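Local coordinates for putative membrane anchored protein (Corynebacterium diphtheriae, PDB 3LSO) that is of unknown function but is probably a membrane-anchored surface protein built from beta-rich domains strung out in an elongated chain, at residues 193-198 with 262-267; 211-216 with 225-230; 361-366 with 392-397. All coordinates share one frame; numbering follows the deposited sequence.

Contacts 1 and 2 lie in one domain, their centres about 5 Å apart. Contact 3 is remote, with nearest atoms about 30 Å from contact 1 and about 31 Å from contact 2. The first two contacts pair the same two sheets. Strands 196-198 and 208-214 are neighbours in one sheet, strands 226-231 and 258-267 in the other, and contact 2 is nested in the loop closed by contact 1. Both are buried and purely apolar, with no hydrogen bond between their segments. Contact 3 joins two strands side by side within a sheet. It is partly buried, and backbone hydrogen bonds carry it.

Contact 1 of 3, residues 193-198 with 262-267; sequences DGLTIT and ITARFI
The small methyl of Ala264 makes a shallow seat, and two larger side chains rest on it. Ile197 brings the tip of its long branch, with CD1 3.6 Å from Ala264 CB. Its CG1 lies beside the backbone N (chi1 -65°), and the chain then extends (chi2 -164°), so CD1 reaches down to the backbone of the other strand. Ile197 CD1 also lies 3.8 Å from Ile262 O. Leu195 comes to the same methyl with one arm of its fork, its CD2 lying 3.8 Å from Ala264 CB. That arm also approaches the backbone N of Phe266. The other arm, Leu195 CD1, sits 3.9 Å from Phe266 CB. Strands 196-198 and 262-267 belong to facing sheets of a beta sandwich, with axes 7.8 Å apart at 132°; Leu195 lies just before the first. The contact is buried and apolar, without hydrogen bonds. The Leu195 side chain runs roughly perpendicular to that of Phe266. Phe266 offers its CB here, while the end of its side chain leads away. Ile262 behaves likewise: its CG2 gives a loose touch to Ile197 CD1 at 4.2 Å, and the rest of the chain turns elsewhere. Ile211 and Ala213 of strand 208-214, the neighbour of 196-198 in its sheet, touch Ile262 and Ala264. On the far side, Arg265 forms a salt bridge with Asp277, and Thr263 OG1 is hydrogen-bonded to Glu279.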
loop_
_atom_site.group_PDB
_atom_site.type_symbol
_atom_site.label_atom_id
_atom_site.label_comp_id
_atom_site.label_asym_id
_atom_site.label_seq_id
_atom_site.Cartn_x
_atom_site.Cartn_y
_atom_site.Cartn_z
ATOM N N ASP B 193 -10.719 0.447 -4.451
ATOM C CA ASP B 193 -9.348 0.261 -4.940
ATOM C C ASP B 193 -9.043 1.081 -6.196
ATOM O O ASP B 193 -9.930 1.335 -7.012
ATOM C CB ASP B 193 -9.065 -1.226 -5.184
ATOM C CG ASP B 193 -9.076 -2.043 -3.897
ATOM O OD1 ASP B 193 -8.369 -1.663 -2.937
ATOM O OD2 ASP B 193 -9.795 -3.068 -3.847
ATOM N N GLY B 194 -7.781 1.499 -6.320
ATOM C CA GLY B 194 -7.307 2.337 -7.423
ATOM C C GLY B 194 -6.308 1.570 -8.269
ATOM O O GLY B 194 -6.290 0.335 -8.241
ATOM N N LEU B 195 -5.476 2.286 -9.021
ATOM C CA LEU B 195 -4.487 1.638 -9.851
ATOM C C LEU B 195 -3.244 1.373 -9.055
ATOM O O LEU B 195 -2.825 2.210 -8.264
ATOM C CB LEU B 195 -4.108 2.519 -11.025
ATOM C CG LEU B 195 -5.075 2.612 -12.201
ATOM C CD1 LEU B 195 -6.343 3.319 -11.768
ATOM C CD2 LEU B 195 -4.427 3.358 -13.359
ATOM N N THR B 196 -2.653 0.205 -9.278
ATOM C CA THR B 196 -1.373 -0.151 -8.679
ATOM C C THR B 196 -0.370 -0.349 -9.812
ATOM O O THR B 196 -0.727 -0.781 -10.914
ATOM C CB THR B 196 -1.481 -1.424 -7.821
ATOM O OG1 THR B 196 -1.658 -2.564 -8.670
ATOM C CG2 THR B 196 -2.667 -1.332 -6.838
ATOM N N ILE B 197 0.885 -0.019 -9.544
ATOM C CA ILE B 197 1.898 0.025 -10.589
ATOM C C ILE B 197 2.966 -1.035 -10.369
ATOM O O ILE B 197 3.355 -1.317 -9.236
ATOM C CB ILE B 197 2.553 1.405 -10.653
ATOM C CG1 ILE B 197 1.528 2.452 -11.079
ATOM C CG2 ILE B 197 3.724 1.403 -11.613
ATOM C CD1 ILE B 197 2.137 3.754 -11.529
ATOM N N THR B 198 3.436 -1.627 -11.456
ATOM C CA THR B 198 4.509 -2.601 -11.363
ATOM C C THR B 198 5.693 -2.101 -12.149
ATOM O O THR B 198 5.607 -1.848 -13.357
ATOM C CB THR B 198 4.069 -3.999 -11.831
ATOM O OG1 THR B 198 3.004 -4.440 -10.984
ATOM C CG2 THR B 198 5.231 -4.998 -11.747
ATOM N N ILE B 262 6.691 7.632 -11.596
ATOM C CA ILE B 262 5.794 7.056 -12.570
ATOM C C ILE B 262 4.387 7.220 -12.046
ATOM O O ILE B 262 4.102 6.940 -10.865
ATOM C CB ILE B 262 6.093 5.569 -12.804
ATOM C CG1 ILE B 262 7.596 5.341 -13.024
ATOM C CG2 ILE B 262 5.287 5.026 -13.974
ATOM C CD1 ILE B 262 8.193 6.134 -14.199
ATOM N N THR B 263 3.510 7.701 -12.926
ATOM C CA THR B 263 2.113 7.882 -12.583
ATOM C C THR B 263 1.277 7.164 -13.618
ATOM O O THR B 263 1.592 7.216 -14.823
ATOM C CB THR B 263 1.753 9.366 -12.490
ATOM O OG1 THR B 263 2.651 10.007 -11.565
ATOM C CG2 THR B 263 0.329 9.535 -11.987
ATOM N N ALA B 264 0.253 6.452 -13.145
ATOM C CA ALA B 264 -0.705 5.764 -14.009
ATOM C C ALA B 264 -2.064 6.364 -13.743
ATOM O O ALA B 264 -2.443 6.575 -12.573
ATOM C CB ALA B 264 -0.730 4.278 -13.717
ATOM N N ARG B 265 -2.791 6.637 -14.827
ATOM C CA ARG B 265 -4.076 7.317 -14.758
ATOM C C ARG B 265 -5.072 6.601 -15.647
ATOM O O ARG B 265 -4.805 6.374 -16.829
ATOM C CB ARG B 265 -3.929 8.771 -15.202
ATOM C CG ARG B 265 -5.251 9.439 -15.507
ATOM C CD ARG B 265 -5.143 10.943 -15.600
ATOM N NE ARG B 265 -4.918 11.529 -14.287
ATOM C CZ ARG B 265 -4.621 12.806 -14.079
ATOM N NH1 ARG B 265 -4.530 13.642 -15.102
ATOM N NH2 ARG B 265 -4.416 13.249 -12.846
ATOM N N PHE B 266 -6.218 6.243 -15.076
ATOM C CA PHE B 266 -7.287 5.574 -15.827
ATOM C C PHE B 266 -8.129 6.567 -16.640
ATOM O O PHE B 266 -8.595 7.582 -16.117
ATOM C CB PHE B 266 -8.164 4.721 -14.900
ATOM C CG PHE B 266 -9.130 3.826 -15.622
ATOM C CD1 PHE B 266 -8.679 2.725 -16.347
ATOM C CD2 PHE B 266 -10.504 4.073 -15.570
ATOM C CE1 PHE B 266 -9.582 1.882 -17.021
ATOM C CE2 PHE B 266 -11.418 3.233 -16.235
ATOM C CZ PHE B 266 -10.956 2.136 -16.960
ATOM N N ILE B 267 -8.275 6.264 -17.933
ATOM C CA ILE B 267 -9.163 6.989 -18.849
ATOM C C ILE B 267 -10.388 6.129 -19.121
ATOM O O ILE B 267 -10.272 4.936 -19.392
ATOM C CB ILE B 267 -8.468 7.347 -20.203
ATOM C CG1 ILE B 267 -7.282 8.307 -19.993
ATOM C CG2 ILE B 267 -9.469 7.937 -21.204
ATOM C CD1 ILE B 267 -7.660 9.733 -19.495
#

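Contact 2 of 3, residues 211-216 with 225-230; sequences ITATVP and GKVQFF
Phe229 lifts its ring from strand 226-230 toward the opposite strand. Its CG lies beside the backbone N (chi1 -71°), and the ring is turned about perpendicular to that stem (chi2 94°). The far corner of the ring does the touching. Phe229 CE2 lies 3.7 Å from Ile211 CG2, and Phe229 CZ 3.9 Å from Ala213 CB. Both methyls come at the ring obliquely. The Ile211 and Phe229 side chains run antiparallel alongside each other. Ile211 offers its short branch, CG2, while the end of its long branch leads away. The backbone N of Ala213 stands at the ring edge, in plane. Val227 CG1 from the ring's own strand lies over one face, 3.7 Å above the plane and offset toward the rim. The strands sit in the two facing sheets of a beta sandwich, with axes 9.2 Å apart at 134°. Further along, Val215 and Val227 meet tip to tip, CG2 to CG2 at 4.2 Å. In both valines CG2 is anti to the carbonyl carbon. Ala213 CB bridges the two groups, as it also lies 4.3 Å from Val227 CG1. Around this buried row, Val242 touches both valines and the Phe229 side chain touches Thr250.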
loop_
_atom_site.group_PDB
_atom_site.type_symbol
_atom_site.label_atom_id
_atom_site.label_comp_id
_atom_site.label_asym_id
_atom_site.label_seq_id
_atom_site.Cartn_x
_atom_site.Cartn_y
_atom_site.Cartn_z
ATOM N N ILE B 211 6.709 -1.235 -17.603
ATOM C CA ILE B 211 5.868 -0.668 -16.566
ATOM C C ILE B 211 4.462 -1.192 -16.769
ATOM O O ILE B 211 3.957 -1.193 -17.892
ATOM C CB ILE B 211 5.817 0.873 -16.650
ATOM C CG1 ILE B 211 7.194 1.492 -16.487
ATOM C CG2 ILE B 211 4.918 1.429 -15.573
ATOM C CD1 ILE B 211 7.893 1.084 -15.255
ATOM N N THR B 212 3.821 -1.601 -15.681
ATOM C CA THR B 212 2.505 -2.233 -15.746
ATOM C C THR B 212 1.535 -1.683 -14.692
ATOM O O THR B 212 1.849 -1.650 -13.497
ATOM C CB THR B 212 2.670 -3.755 -15.632
ATOM O OG1 THR B 212 3.164 -4.246 -16.880
ATOM C CG2 THR B 212 1.367 -4.454 -15.300
ATOM N N ALA B 213 0.370 -1.228 -15.144
ATOM C CA ALA B 213 -0.689 -0.763 -14.243
ATOM C C ALA B 213 -1.791 -1.818 -14.132
ATOM O O ALA B 213 -2.391 -2.181 -15.144
ATOM C CB ALA B 213 -1.270 0.556 -14.751
ATOM N N THR B 214 -2.043 -2.330 -12.928
ATOM C CA THR B 214 -3.172 -3.234 -12.732
ATOM C C THR B 214 -4.425 -2.408 -12.450
ATOM O O THR B 214 -4.402 -1.504 -11.604
ATOM C CB THR B 214 -2.899 -4.250 -11.608
ATOM N N VAL B 215 -5.499 -2.700 -13.184
ATOM C CA VAL B 215 -6.798 -2.037 -13.002
ATOM C C VAL B 215 -7.789 -2.998 -12.321
ATOM O O VAL B 215 -7.926 -4.146 -12.749
ATOM C CB VAL B 215 -7.399 -1.573 -14.359
ATOM C CG1 VAL B 215 -8.731 -0.893 -14.163
ATOM C CG2 VAL B 215 -6.461 -0.639 -15.081
ATOM N N PRO B 216 -8.476 -2.541 -11.255
ATOM C CA PRO B 216 -9.499 -3.388 -10.625
ATOM C C PRO B 216 -10.641 -3.735 -11.587
ATOM O O PRO B 216 -11.178 -2.844 -12.266
ATOM C CB PRO B 216 -10.011 -2.522 -9.469
ATOM C CG PRO B 216 -9.624 -1.118 -9.841
ATOM C CD PRO B 216 -8.322 -1.255 -10.549
ATOM N N GLY B 225 -11.738 0.754 -21.397
ATOM C CA GLY B 225 -10.886 1.865 -20.995
ATOM C C GLY B 225 -9.426 1.784 -21.407
ATOM O O GLY B 225 -8.984 0.802 -22.016
ATOM N N LYS B 226 -8.687 2.836 -21.044
ATOM C CA LYS B 226 -7.285 3.031 -21.381
ATOM C C LYS B 226 -6.516 3.577 -20.165
ATOM O O LYS B 226 -7.120 4.117 -19.241
ATOM C CB LYS B 226 -7.178 4.038 -22.532
ATOM C CG LYS B 226 -7.110 3.432 -23.932
ATOM C CD LYS B 226 -7.706 4.367 -25.009
ATOM C CE LYS B 226 -7.237 3.972 -26.422
ATOM N NZ LYS B 226 -8.324 4.092 -27.423
ATOM N N VAL B 227 -5.188 3.454 -20.175
ATOM C CA VAL B 227 -4.340 4.065 -19.139
ATOM C C VAL B 227 -3.301 5.026 -19.716
ATOM O O VAL B 227 -2.627 4.701 -20.686
ATOM C CB VAL B 227 -3.621 3.000 -18.275
ATOM C CG1 VAL B 227 -2.491 3.617 -17.459
ATOM C CG2 VAL B 227 -4.617 2.310 -17.360
ATOM N N GLN B 228 -3.196 6.209 -19.115
ATOM C CA GLN B 228 -2.166 7.164 -19.470
ATOM C C GLN B 228 -1.051 7.120 -18.448
ATOM O O GLN B 228 -1.283 7.322 -17.252
ATOM C CB GLN B 228 -2.710 8.579 -19.534
ATOM C CG GLN B 228 -1.640 9.586 -19.923
ATOM C CD GLN B 228 -1.096 9.346 -21.330
ATOM O OE1 GLN B 228 -0.022 8.761 -21.510
ATOM N NE2 GLN B 228 -1.856 9.776 -22.337
ATOM N N PHE B 229 0.162 6.847 -18.911
ATOM C CA PHE B 229 1.308 6.837 -18.021
ATOM C C PHE B 229 1.963 8.200 -18.019
ATOM O O PHE B 229 1.809 8.977 -18.968
ATOM C CB PHE B 229 2.307 5.763 -18.439
ATOM C CG PHE B 229 1.825 4.368 -18.173
ATOM C CD1 PHE B 229 1.188 3.646 -19.153
ATOM C CD2 PHE B 229 1.996 3.790 -16.930
ATOM C CE1 PHE B 229 0.750 2.367 -18.903
ATOM C CE2 PHE B 229 1.567 2.524 -16.683
ATOM C CZ PHE B 229 0.938 1.808 -17.674
ATOM N N PHE B 230 2.673 8.495 -16.940
ATOM C CA PHE B 230 3.424 9.724 -16.854
ATOM C C PHE B 230 4.781 9.425 -16.269
ATOM O O PHE B 230 4.918 8.584 -15.370
ATOM C CB PHE B 230 2.730 10.714 -15.939
ATOM C CG PHE B 230 1.424 11.208 -16.450
ATOM C CD1 PHE B 230 1.331 12.450 -17.054
ATOM C CD2 PHE B 230 0.267 10.463 -16.277
ATOM C CE1 PHE B 230 0.106 12.938 -17.502
ATOM C CE2 PHE B 230 -0.969 10.944 -16.737
ATOM C CZ PHE B 230 -1.042 12.184 -17.352
#

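Contact 3 of 3, residues 361-366 with 392-397; sequences SKLATT and SYRGFH
Three aromatic rings and one guanidinium, four flat groups in all, on segment 392-397 are met by strand 361-366. The Phe396 ring carries Leu363 over one face, with Leu363 CG 4.0 Å from Phe396 CE1. The two side chains cross obliquely. The Tyr393 ring is met at its edge, in plane, by Thr365 CG2, which lies 3.9 Å from Tyr393 CE2. The guanidinium of Arg394 has Thr366 CG2 on one face, offset toward the rim. Arg394 NH1 donates hydrogen bonds to Tyr393 O, from above that carbonyl's plane, and to Glu391 O. The imidazole of His397 has Lys362 O at its edge, near its plane, and Ala364 CB lies obliquely to it, 3.4 Å from His397 ND1. The antiparallel ladder runs between them, with Leu363, Thr366, Arg394 and Phe396 on one face and Lys362, Thr365 and His397 on the other. Lys362 and His397 form a hydrogen-bonded pair, with Lys362 N to His397 O at 2.7 Å and His397 N to Lys362 O at 2.8 Å. Leu363 and Phe396 form a non-hydrogen-bonded pair. The register then slips by one residue at a classic beta bulge. Gly395 O accepts two bonds, from Ala364 N at 2.9 Å and from Thr365 N at 3.1 Å. The second is nearly straight (177°) and falls on a lone pair; the first comes close to the C=O axis and is more bent (134°). Gly395 N returns a bond to Thr365 O at 2.8 Å. Glu339 of strand 335-343 is hydrogen-bonded to both Tyr393 OH and Thr365 OG1. In the larger mixed sheet, strand 394-398 lies between strands 361-366 and 335-343, antiparallel to both, while strand 349-357 touches Arg394 through Tyr350 and Phe396 through Thr357.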
loop_
_atom_site.group_PDB
_atom_site.type_symbol
_atom_site.label_atom_id
_atom_site.label_comp_id
_atom_site.label_asym_id
_atom_site.label_seq_id
_atom_site.Cartn_x
_atom_site.Cartn_y
_atom_site.Cartn_z
ATOM N N SER B 361 48.840 -1.828 4.655
ATOM C CA SER B 361 48.705 -2.163 3.244
ATOM C C SER B 361 49.535 -1.237 2.434
ATOM O O SER B 361 49.934 -0.179 2.919
ATOM C CB SER B 361 47.254 -2.106 2.773
ATOM O OG SER B 361 46.675 -0.915 3.194
ATOM N N LYS B 362 49.833 -1.659 1.222
ATOM C CA LYS B 362 50.614 -0.840 0.346
ATOM C C LYS B 362 49.745 -0.365 -0.791
ATOM O O LYS B 362 48.914 -1.106 -1.284
ATOM C CB LYS B 362 51.894 -1.567 -0.054
ATOM C CG LYS B 362 53.013 -1.352 1.044
ATOM C CD LYS B 362 54.147 -2.377 1.006
ATOM C CE LYS B 362 55.470 -1.851 1.631
ATOM N NZ LYS B 362 55.370 -1.591 3.110
ATOM N N LEU B 363 49.853 0.905 -1.133
ATOM C CA LEU B 363 49.043 1.431 -2.210
ATOM C C LEU B 363 49.734 1.126 -3.500
ATOM O O LEU B 363 50.586 1.887 -3.926
ATOM C CB LEU B 363 48.891 2.946 -2.104
ATOM C CG LEU B 363 47.769 3.600 -2.913
ATOM C CD1 LEU B 363 47.591 5.001 -2.370
ATOM C CD2 LEU B 363 47.994 3.606 -4.430
ATOM N N ALA B 364 49.342 0.047 -4.146
ATOM C CA ALA B 364 50.028 -0.404 -5.338
ATOM C C ALA B 364 49.450 0.159 -6.626
ATOM O O ALA B 364 50.191 0.419 -7.558
ATOM C CB ALA B 364 50.001 -1.901 -5.389
ATOM N N THR B 365 48.131 0.294 -6.699
ATOM C CA THR B 365 47.492 0.735 -7.933
ATOM C C THR B 365 46.866 2.147 -7.873
ATOM O O THR B 365 46.071 2.474 -6.949
ATOM C CB THR B 365 46.462 -0.253 -8.339
ATOM O OG1 THR B 365 47.142 -1.457 -8.644
ATOM C CG2 THR B 365 45.760 0.199 -9.585
ATOM N N THR B 366 47.235 2.974 -8.848
ATOM C CA THR B 366 46.685 4.290 -8.959
ATOM C C THR B 366 46.071 4.336 -10.343
ATOM O O THR B 366 46.756 4.071 -11.334
ATOM C CB THR B 366 47.793 5.338 -8.858
ATOM O OG1 THR B 366 48.549 5.129 -7.649
ATOM C CG2 THR B 366 47.204 6.739 -8.910
ATOM N N SER B 392 40.180 7.929 -10.014
ATOM C CA SER B 392 39.905 8.027 -8.591
ATOM C C SER B 392 40.356 6.792 -7.810
ATOM O O SER B 392 40.493 6.836 -6.604
ATOM C CB SER B 392 38.414 8.225 -8.369
ATOM O OG SER B 392 37.670 7.077 -8.773
ATOM N N TYR B 393 40.555 5.677 -8.491
ATOM C CA TYR B 393 40.774 4.422 -7.809
ATOM C C TYR B 393 42.165 4.379 -7.239
ATOM O O TYR B 393 43.130 4.801 -7.922
ATOM C CB TYR B 393 40.633 3.290 -8.799
ATOM C CG TYR B 393 40.865 1.928 -8.229
ATOM C CD1 TYR B 393 39.835 1.250 -7.577
ATOM C CD2 TYR B 393 42.100 1.292 -8.377
ATOM C CE1 TYR B 393 40.030 -0.028 -7.078
ATOM C CE2 TYR B 393 42.308 0.017 -7.870
ATOM C CZ TYR B 393 41.266 -0.637 -7.228
ATOM O OH TYR B 393 41.444 -1.896 -6.730
ATOM N N ARG B 394 42.265 3.862 -6.014
ATOM C CA ARG B 394 43.529 3.609 -5.378
ATOM C C ARG B 394 43.389 2.250 -4.757
ATOM O O ARG B 394 42.547 2.070 -3.865
ATOM C CB ARG B 394 43.799 4.610 -4.270
ATOM C CG ARG B 394 43.875 6.070 -4.717
ATOM C CD ARG B 394 45.104 6.332 -5.547
ATOM N NE ARG B 394 45.221 7.740 -5.841
ATOM C CZ ARG B 394 44.589 8.359 -6.834
ATOM N NH1 ARG B 394 43.764 7.689 -7.650
ATOM N NH2 ARG B 394 44.783 9.665 -6.996
ATOM N N GLY B 395 44.219 1.297 -5.215
ATOM C CA GLY B 395 44.142 -0.096 -4.772
ATOM C C GLY B 395 45.260 -0.553 -3.851
ATOM O O GLY B 395 46.447 -0.366 -4.136
ATOM N N PHE B 396 44.869 -1.209 -2.772
ATOM C CA PHE B 396 45.750 -1.496 -1.651
ATOM C C PHE B 396 45.992 -2.970 -1.492
ATOM O O PHE B 396 45.078 -3.772 -1.684
ATOM C CB PHE B 396 45.076 -0.997 -0.383
ATOM C CG PHE B 396 44.938 0.505 -0.320
ATOM C CD1 PHE B 396 45.918 1.283 0.322
ATOM C CD2 PHE B 396 43.818 1.140 -0.878
ATOM C CE1 PHE B 396 45.786 2.677 0.398
ATOM C CE2 PHE B 396 43.668 2.526 -0.805
ATOM C CZ PHE B 396 44.655 3.309 -0.156
ATOM N N HIS B 397 47.210 -3.341 -1.135
ATOM C CA HIS B 397 47.546 -4.733 -0.932
ATOM C C HIS B 397 48.034 -4.917 0.488
ATOM O O HIS B 397 48.800 -4.117 0.994
ATOM C CB HIS B 397 48.676 -5.137 -1.864
ATOM C CG HIS B 397 48.281 -5.271 -3.299
ATOM N ND1 HIS B 397 47.930 -4.186 -4.066
ATOM C CD2 HIS B 397 48.243 -6.343 -4.124
ATOM C CE1 HIS B 397 47.664 -4.588 -5.294
ATOM N NE2 HIS B 397 47.852 -5.890 -5.357
#